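Local atomic coordinates of putative CRISPR-associated endoribonuclease-like protein Cas6nc (Pyrococcus horikoshii, PDB entry 3QJL), a protein that binds CRISPR RNA and belongs to the Cas6 family of a prokaryotic adaptive immune system directed against viruses and other mobile genetic elements. Residues 43-47 with 89-94; 120-124 with 220-224. Residues are numbered along the deposited sequence.

Contact 1 of 2, residues 43-47 with 89-94; sequences IAKLL and DIIRAI
I43 lays its side chain over helix 89-94 as a knob in the hole formed by D89, I90, R92 and A93, the central element of a helix-helix packing on the N-terminal ferredoxin-like (RAMP) domain of this Cas6-family protein. Both segments are helical: 43-47 is the end of the short helix 41-47, and 89-94 belongs to helix 88-100, which packs on the antiparallel sheet through I91 and I94. The two local axes approach to 10.5 Å and cross steeply, at -105°, so few residues meet; the closest CA atoms are those of I43 and I90, 6.6 Å apart. I43 points its CB toward the other helix, and with chi1 at -92°, between wells, and chi2 t, its CD1 reaches A93 CB at 3.7 Å and D89 O at 3.2 Å. Alanine suits position 93, because its lone methyl leaves room for the knob. One turn on from I43, the branched apolar chains of L46 and L47 fill the interface against I90, which serves both: L46 CD1 lies 4.1 Å from I90 CD1, and L47 CD2 3.8 Å from I90 CG2. L47 CD2 also touches I94 CD1 at 4.1 Å. No hydrogen bond crosses the interface. At the exposed border, suited to charged residues, D89 and R92 pair by charge alone, R92 NH1 lying 3.5 Å from D89 OD1, an oxygen well out of the guanidinium plane.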
ATOM      1  N   ILE A  43      19.662 -18.939 -25.926  1.00 58.67           N
ATOM      2  CA  ILE A  43      18.926 -18.733 -24.687  1.00 56.21           C
ATOM      3  C   ILE A  43      18.239 -17.368 -24.686  1.00 60.87           C
ATOM      4  O   ILE A  43      17.109 -17.224 -24.206  1.00 59.19           O
ATOM      5  CB  ILE A  43      19.840 -18.902 -23.466  1.00 55.78           C
ATOM      6  CG1 ILE A  43      19.781 -20.353 -22.994  1.00 55.58           C
ATOM      7  CG2 ILE A  43      19.453 -17.940 -22.345  1.00 51.76           C
ATOM      8  CD1 ILE A  43      20.525 -20.603 -21.720  1.00 61.84           C
ATOM      9  N   ALA A  44      18.927 -16.373 -25.237  1.00 58.47           N
ATOM     10  CA  ALA A  44      18.354 -15.051 -25.388  1.00 55.94           C
ATOM     11  C   ALA A  44      16.954 -15.178 -25.996  1.00 60.38           C
ATOM     12  O   ALA A  44      16.018 -14.501 -25.568  1.00 55.50           O
ATOM     13  CB  ALA A  44      19.248 -14.184 -26.258  1.00 54.44           C
ATOM     14  N   LYS A  45      16.804 -16.067 -26.971  1.00 60.50           N
ATOM     15  CA  LYS A  45      15.505 -16.247 -27.613  1.00 59.55           C
ATOM     16  C   LYS A  45      14.436 -16.733 -26.648  1.00 55.06           C
ATOM     17  O   LYS A  45      13.249 -16.555 -26.904  1.00 59.15           O
ATOM     18  CB  LYS A  45      15.598 -17.191 -28.814  1.00 61.66           C
ATOM     19  CG  LYS A  45      16.475 -16.657 -29.937  1.00 70.75           C
ATOM     20  CD  LYS A  45      16.146 -17.306 -31.274  1.00 72.82           C
ATOM     21  CE  LYS A  45      17.265 -17.074 -32.280  1.00 76.54           C
ATOM     22  NZ  LYS A  45      18.478 -17.888 -31.947  1.00 80.62           N
ATOM     23  N   LEU A  46      14.848 -17.361 -25.552  1.00 51.64           N
ATOM     24  CA  LEU A  46      13.894 -17.788 -24.531  1.00 52.05           C
ATOM     25  C   LEU A  46      13.499 -16.594 -23.669  1.00 54.08           C
ATOM     26  O   LEU A  46      12.327 -16.399 -23.339  1.00 52.28           O
ATOM     27  CB  LEU A  46      14.475 -18.903 -23.661  1.00 47.59           C
ATOM     28  CG  LEU A  46      14.844 -20.209 -24.370  1.00 49.84           C
ATOM     29  CD1 LEU A  46      15.303 -21.263 -23.365  1.00 43.64           C
ATOM     30  CD2 LEU A  46      13.684 -20.729 -25.196  1.00 42.88           C
ATOM     31  N   LEU A  47      14.493 -15.788 -23.318  1.00 52.69           N
ATOM     32  CA  LEU A  47      14.267 -14.596 -22.527  1.00 48.28           C
ATOM     33  C   LEU A  47      13.211 -13.716 -23.172  1.00 51.51           C
ATOM     34  O   LEU A  47      12.368 -13.135 -22.488  1.00 58.60           O
ATOM     35  CB  LEU A  47      15.566 -13.801 -22.396  1.00 47.92           C
ATOM     36  CG  LEU A  47      16.705 -14.363 -21.551  1.00 47.18           C
ATOM     37  CD1 LEU A  47      17.672 -13.238 -21.234  1.00 47.76           C
ATOM     38  CD2 LEU A  47      16.197 -14.982 -20.273  1.00 39.42           C
ATOM     39  N   ASP A  89      19.729 -23.534 -16.715  1.00 51.05           N
ATOM     40  CA  ASP A  89      20.526 -23.093 -17.847  1.00 54.44           C
ATOM     41  C   ASP A  89      20.281 -21.623 -18.189  1.00 55.76           C
ATOM     42  O   ASP A  89      21.206 -20.916 -18.590  1.00 58.51           O
ATOM     43  CB  ASP A  89      20.342 -24.002 -19.059  1.00 59.86           C
ATOM     44  CG  ASP A  89      21.224 -25.242 -18.988  1.00 68.45           C
ATOM     45  OD1 ASP A  89      22.303 -25.170 -18.347  1.00 66.01           O
ATOM     46  OD2 ASP A  89      20.835 -26.286 -19.559  1.00 72.58           O
ATOM     47  N   ILE A  90      19.045 -21.151 -18.012  1.00 58.73           N
ATOM     48  CA  ILE A  90      18.757 -19.721 -18.165  1.00 52.35           C
ATOM     49  C   ILE A  90      19.444 -18.893 -17.073  1.00 50.94           C
ATOM     50  O   ILE A  90      20.046 -17.851 -17.350  1.00 50.06           O
ATOM     51  CB  ILE A  90      17.255 -19.431 -18.172  1.00 46.63           C
ATOM     52  CG1 ILE A  90      16.625 -19.902 -19.479  1.00 45.89           C
ATOM     53  CG2 ILE A  90      17.024 -17.959 -18.037  1.00 51.12           C
ATOM     54  CD1 ILE A  90      15.130 -20.093 -19.394  1.00 48.28           C
ATOM     55  N   ILE A  91      19.369 -19.364 -15.834  1.00 46.53           N
ATOM     56  CA  ILE A  91      20.031 -18.672 -14.738  1.00 44.58           C
ATOM     57  C   ILE A  91      21.535 -18.568 -14.969  1.00 52.00           C
ATOM     58  O   ILE A  91      22.124 -17.487 -14.876  1.00 48.25           O
ATOM     59  CB  ILE A  91      19.788 -19.382 -13.417  1.00 47.59           C
ATOM     60  CG1 ILE A  91      18.283 -19.439 -13.104  1.00 59.29           C
ATOM     61  CG2 ILE A  91      20.517 -18.664 -12.320  1.00 50.52           C
ATOM     62  CD1 ILE A  91      17.547 -18.067 -13.179  1.00 47.10           C
ATOM     63  N   ARG A  92      22.135 -19.719 -15.282  1.00 61.28           N
ATOM     64  CA  ARG A  92      23.562 -19.875 -15.551  1.00 49.14           C
ATOM     65  C   ARG A  92      24.011 -18.842 -16.571  1.00 47.83           C
ATOM     66  O   ARG A  92      24.912 -18.054 -16.312  1.00 46.55           O
ATOM     67  CB  ARG A  92      23.786 -21.284 -16.102  1.00 57.89           C
ATOM     68  CG  ARG A  92      25.095 -21.958 -15.730  1.00 63.33           C
ATOM     69  CD  ARG A  92      26.089 -21.863 -16.877  1.00 68.99           C
ATOM     70  NE  ARG A  92      25.430 -21.400 -18.093  1.00 74.31           N
ATOM     71  CZ  ARG A  92      25.068 -22.195 -19.096  1.00 78.05           C
ATOM     72  NH1 ARG A  92      25.334 -23.502 -19.026  1.00 73.26           N
ATOM     73  NH2 ARG A  92      24.453 -21.675 -20.168  1.00 64.87           N
ATOM     74  N   ALA A  93      23.346 -18.832 -17.718  1.00 49.22           N
ATOM     75  CA  ALA A  93      23.643 -17.885 -18.791  1.00 48.07           C
ATOM     76  C   ALA A  93      23.471 -16.417 -18.406  1.00 48.88           C
ATOM     77  O   ALA A  93      24.151 -15.551 -18.940  1.00 48.91           O
ATOM     78  CB  ALA A  93      22.801 -18.199 -20.004  1.00 50.48           C
ATOM     79  N   ILE A  94      22.552 -16.120 -17.498  1.00 50.12           N
ATOM     80  CA  ILE A  94      22.351 -14.727 -17.121  1.00 50.13           C
ATOM     81  C   ILE A  94      23.504 -14.255 -16.241  1.00 48.23           C
ATOM     82  O   ILE A  94      24.061 -13.172 -16.447  1.00 49.26           O
ATOM     83  CB  ILE A  94      20.981 -14.500 -16.441  1.00 46.60           C
ATOM     84  CG1 ILE A  94      19.862 -14.657 -17.469  1.00 48.27           C
ATOM     85  CG2 ILE A  94      20.911 -13.118 -15.797  1.00 40.28           C
ATOM     86  CD1 ILE A  94      18.457 -14.652 -16.869  1.00 44.47           C
TER

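Contact 2 of 2, residues 120-124 with 220-224; sequences KVKEL and ARFGY. With nucleotides of chain B.
Apolar contacts dominate between the extended, irregular segment 120-124 and helix 220-224, whose nearest CA atoms, L124 and R221, are 7.8 Å apart. L124 (chi1 m, chi2 t) packs against the flank of the helix: its CD1 lies 4.3 Å from the small A220 CB, and its CD2 makes an off-centre CH-pi contact, 4.2 Å from the centroid of the Y224 ring. Y224, chi1 t, reaches along the segment, and V121 CG1 lies 3.5 Å from its CE2. Among polar groups, K122 O lies at the ring edge, 3.5 Å from Y224 CE2. One water lies 3.1 Å from Y224 OH and weakly accepts from K122 NZ at 3.2 Å; that amine also hydrogen-bonds to L241 O. RNA contacts involve G1 of chain B: K120 O is 3.1 Å from its N2, and V121 CG2 3.2 Å from its O6. The linker between strands 109-118 and 128-132 thus packs on helix 217-226 and lines bound RNA, as suits a Cas6-family RAMP protein of ferredoxin-like fold.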
ATOM      1  N   LYS A 120      19.192 -19.360  -1.654  1.00 67.64           N
ATOM      2  CA  LYS A 120      18.394 -20.430  -1.056  1.00 73.39           C
ATOM      3  C   LYS A 120      16.906 -20.096  -1.196  1.00 69.36           C
ATOM      4  O   LYS A 120      16.484 -18.960  -0.967  1.00 68.11           O
ATOM      5  CB  LYS A 120      18.774 -20.645   0.416  1.00 75.43           C
ATOM      6  CG  LYS A 120      17.916 -21.678   1.178  1.00 85.17           C
ATOM      7  CD  LYS A 120      17.844 -23.059   0.488  1.00 83.78           C
ATOM      8  CE  LYS A 120      17.157 -24.114   1.387  1.00 77.75           C
ATOM      9  NZ  LYS A 120      15.910 -23.640   2.067  1.00 69.60           N
ATOM     10  N   VAL A 121      16.122 -21.092  -1.583  1.00 66.47           N
ATOM     11  CA  VAL A 121      14.712 -20.889  -1.854  1.00 66.55           C
ATOM     12  C   VAL A 121      13.892 -21.938  -1.121  1.00 66.08           C
ATOM     13  O   VAL A 121      14.181 -23.138  -1.205  1.00 67.70           O
ATOM     14  CB  VAL A 121      14.449 -20.960  -3.351  1.00 66.74           C
ATOM     15  CG1 VAL A 121      13.023 -21.375  -3.627  1.00 65.73           C
ATOM     16  CG2 VAL A 121      14.789 -19.622  -4.003  1.00 63.82           C
ATOM     17  N   LYS A 122      12.868 -21.477  -0.409  1.00 67.82           N
ATOM     18  CA  LYS A 122      12.105 -22.312   0.526  1.00 65.92           C
ATOM     19  C   LYS A 122      11.177 -23.314  -0.171  1.00 61.62           C
ATOM     20  O   LYS A 122      10.695 -23.046  -1.265  1.00 68.02           O
ATOM     21  CB  LYS A 122      11.318 -21.392   1.461  1.00 63.86           C
ATOM     22  CG  LYS A 122      11.898 -19.966   1.499  1.00 68.84           C
ATOM     23  CD  LYS A 122      11.390 -19.140   2.698  1.00 78.00           C
ATOM     24  CE  LYS A 122      12.077 -17.761   2.801  1.00 80.24           C
ATOM     25  NZ  LYS A 122      11.506 -16.682   1.915  1.00 74.25           N
ATOM     26  N   GLU A 123      10.945 -24.472   0.442  1.00 60.54           N
ATOM     27  CA  GLU A 123      10.013 -25.458  -0.120  1.00 63.83           C
ATOM     28  C   GLU A 123       8.585 -24.930   0.011  1.00 60.18           C
ATOM     29  O   GLU A 123       8.334 -24.026   0.810  1.00 57.67           O
ATOM     30  CB  GLU A 123      10.130 -26.805   0.601  1.00 65.87           C
ATOM     31  CG  GLU A 123      11.456 -27.541   0.407  1.00 75.64           C
ATOM     32  CD  GLU A 123      11.317 -28.798  -0.452  1.00 86.87           C
ATOM     33  OE1 GLU A 123      10.201 -29.045  -0.971  1.00 81.89           O
ATOM     34  OE2 GLU A 123      12.321 -29.537  -0.608  1.00 80.57           O
ATOM     35  N   LEU A 124       7.647 -25.467  -0.765  1.00 56.90           N
ATOM     36  CA  LEU A 124       6.260 -25.035  -0.620  1.00 53.36           C
ATOM     37  C   LEU A 124       5.423 -26.021   0.192  1.00 55.79           C
ATOM     38  O   LEU A 124       5.848 -27.148   0.440  1.00 62.00           O
ATOM     39  CB  LEU A 124       5.636 -24.867  -2.006  1.00 46.52           C
ATOM     40  CG  LEU A 124       6.337 -23.871  -2.931  1.00 47.35           C
ATOM     41  CD1 LEU A 124       5.838 -24.007  -4.349  1.00 45.58           C
ATOM     42  CD2 LEU A 124       6.150 -22.449  -2.438  1.00 54.57           C
ATOM     43  N   ALA A 220       1.700 -24.024  -8.682  1.00 46.78           N
ATOM     44  CA  ALA A 220       2.381 -23.278  -7.616  1.00 48.36           C
ATOM     45  C   ALA A 220       3.900 -23.259  -7.819  1.00 46.76           C
ATOM     46  O   ALA A 220       4.524 -22.197  -7.762  1.00 43.40           O
ATOM     47  CB  ALA A 220       2.031 -23.838  -6.243  1.00 43.87           C
ATOM     48  N   ARG A 221       4.497 -24.426  -8.055  1.00 44.92           N
ATOM     49  CA  ARG A 221       5.923 -24.465  -8.346  1.00 50.47           C
ATOM     50  C   ARG A 221       6.199 -23.596  -9.565  1.00 48.29           C
ATOM     51  O   ARG A 221       7.145 -22.800  -9.579  1.00 45.05           O
ATOM     52  CB  ARG A 221       6.429 -25.899  -8.567  1.00 55.78           C
ATOM     53  CG  ARG A 221       6.991 -26.568  -7.303  1.00 66.32           C
ATOM     54  CD  ARG A 221       7.271 -28.076  -7.475  1.00 68.67           C
ATOM     55  NE  ARG A 221       8.249 -28.385  -8.524  1.00 85.48           N
ATOM     56  CZ  ARG A 221       9.549 -28.652  -8.324  1.00 87.68           C
ATOM     57  NH1 ARG A 221      10.068 -28.636  -7.096  1.00 83.52           N
ATOM     58  NH2 ARG A 221      10.346 -28.939  -9.358  1.00 80.35           N
ATOM     59  N   PHE A 222       5.353 -23.730 -10.582  1.00 45.67           N
ATOM     60  CA  PHE A 222       5.561 -22.987 -11.822  1.00 47.20           C
ATOM     61  C   PHE A 222       5.566 -21.476 -11.623  1.00 45.87           C
ATOM     62  O   PHE A 222       6.444 -20.784 -12.130  1.00 44.09           O
ATOM     63  CB  PHE A 222       4.538 -23.358 -12.896  1.00 47.68           C
ATOM     64  CG  PHE A 222       4.817 -22.714 -14.214  1.00 47.07           C
ATOM     65  CD1 PHE A 222       5.815 -23.206 -15.040  1.00 45.83           C
ATOM     66  CD2 PHE A 222       4.124 -21.593 -14.607  1.00 44.60           C
ATOM     67  CE1 PHE A 222       6.094 -22.609 -16.243  1.00 44.96           C
ATOM     68  CE2 PHE A 222       4.400 -20.988 -15.810  1.00 46.69           C
ATOM     69  CZ  PHE A 222       5.386 -21.498 -16.632  1.00 48.54           C
ATOM     70  N   GLY A 223       4.581 -20.974 -10.881  1.00 49.62           N
ATOM     71  CA  GLY A 223       4.474 -19.546 -10.618  1.00 49.06           C
ATOM     72  C   GLY A 223       5.621 -19.024  -9.776  1.00 45.12           C
ATOM     73  O   GLY A 223       6.182 -17.961 -10.048  1.00 43.13           O
ATOM     74  N   TYR A 224       5.964 -19.787  -8.745  1.00 42.72           N
ATOM     75  CA  TYR A 224       7.072 -19.451  -7.864  1.00 43.58           C
ATOM     76  C   TYR A 224       8.363 -19.263  -8.668  1.00 44.33           C
ATOM     77  O   TYR A 224       9.088 -18.293  -8.465  1.00 38.72           O
ATOM     78  CB  TYR A 224       7.215 -20.562  -6.829  1.00 40.20           C
ATOM     79  CG  TYR A 224       8.100 -20.280  -5.639  1.00 47.11           C
ATOM     80  CD1 TYR A 224       8.311 -18.993  -5.165  1.00 47.11           C
ATOM     81  CD2 TYR A 224       8.725 -21.329  -4.979  1.00 52.53           C
ATOM     82  CE1 TYR A 224       9.132 -18.770  -4.058  1.00 52.99           C
ATOM     83  CE2 TYR A 224       9.540 -21.119  -3.894  1.00 53.22           C
ATOM     84  CZ  TYR A 224       9.747 -19.852  -3.431  1.00 56.93           C
ATOM     85  OH  TYR A 224      10.570 -19.704  -2.337  1.00 59.98           O
TER
ATOM     86  O5'   G B   1      18.236 -13.096   0.344  1.00 84.16           O
ATOM     87  C5'   G B   1      17.521 -12.745   1.527  1.00 92.97           C
ATOM     88  C4'   G B   1      16.491 -11.670   1.261  1.00 94.22           C
ATOM     89  O4'   G B   1      15.984 -11.833  -0.094  1.00 92.38           O
ATOM     90  C3'   G B   1      15.272 -11.692   2.184  1.00100.44           C
ATOM     91  O3'   G B   1      14.784 -10.355   2.392  1.00106.84           O
ATOM     92  C2'   G B   1      14.250 -12.490   1.366  1.00 97.38           C
ATOM     93  O2'   G B   1      12.895 -12.247   1.699  1.00 88.18           O
ATOM     94  C1'   G B   1      14.583 -12.042  -0.061  1.00 91.80           C
ATOM     95  N9    G B   1      14.243 -13.031  -1.099  1.00 86.06           N
ATOM     96  C8    G B   1      13.897 -12.745  -2.400  1.00 72.61           C
ATOM     97  N7    G B   1      13.639 -13.803  -3.119  1.00 69.70           N
ATOM     98  C5    G B   1      13.830 -14.861  -2.243  1.00 78.35           C
ATOM     99  C6    G B   1      13.697 -16.255  -2.460  1.00 78.92           C
ATOM    100  O6    G B   1      13.370 -16.838  -3.500  1.00 77.52           O
ATOM    101  N1    G B   1      13.985 -16.996  -1.315  1.00 79.98           N
ATOM    102  C2    G B   1      14.354 -16.464  -0.106  1.00 86.06           C
ATOM    103  N2    G B   1      14.587 -17.349   0.880  1.00 83.99           N
ATOM    104  N3    G B   1      14.483 -15.160   0.108  1.00 91.47           N
ATOM    105  C4    G B   1      14.209 -14.413  -0.993  1.00 87.87           C
TER
HETATM  106  O   HOH W   1      10.888 -16.783  -1.270  1.00 52.58           O

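Overall arrangement
The two contacts follow one another along the chain, contact 1 within the N-terminal part of the Cas6 protein and contact 2 within the C-terminal part. Their centres are 19 Å apart and their nearest atoms about 10 Å, so they do not touch. Strand 5-13 relates them: I91, on the side of helix 88-100 turned away from contact 1, packs on M5 and I7, whereas V121 and Y224 of contact 2 pack on R6. Their relation to RNA differs. Contact 2 meets the first nucleotide of chain B directly, while the nearest atom of contact 1 stays about 11 Å from the nucleic acid, leaving it as packing between two helices of the N-terminal domain.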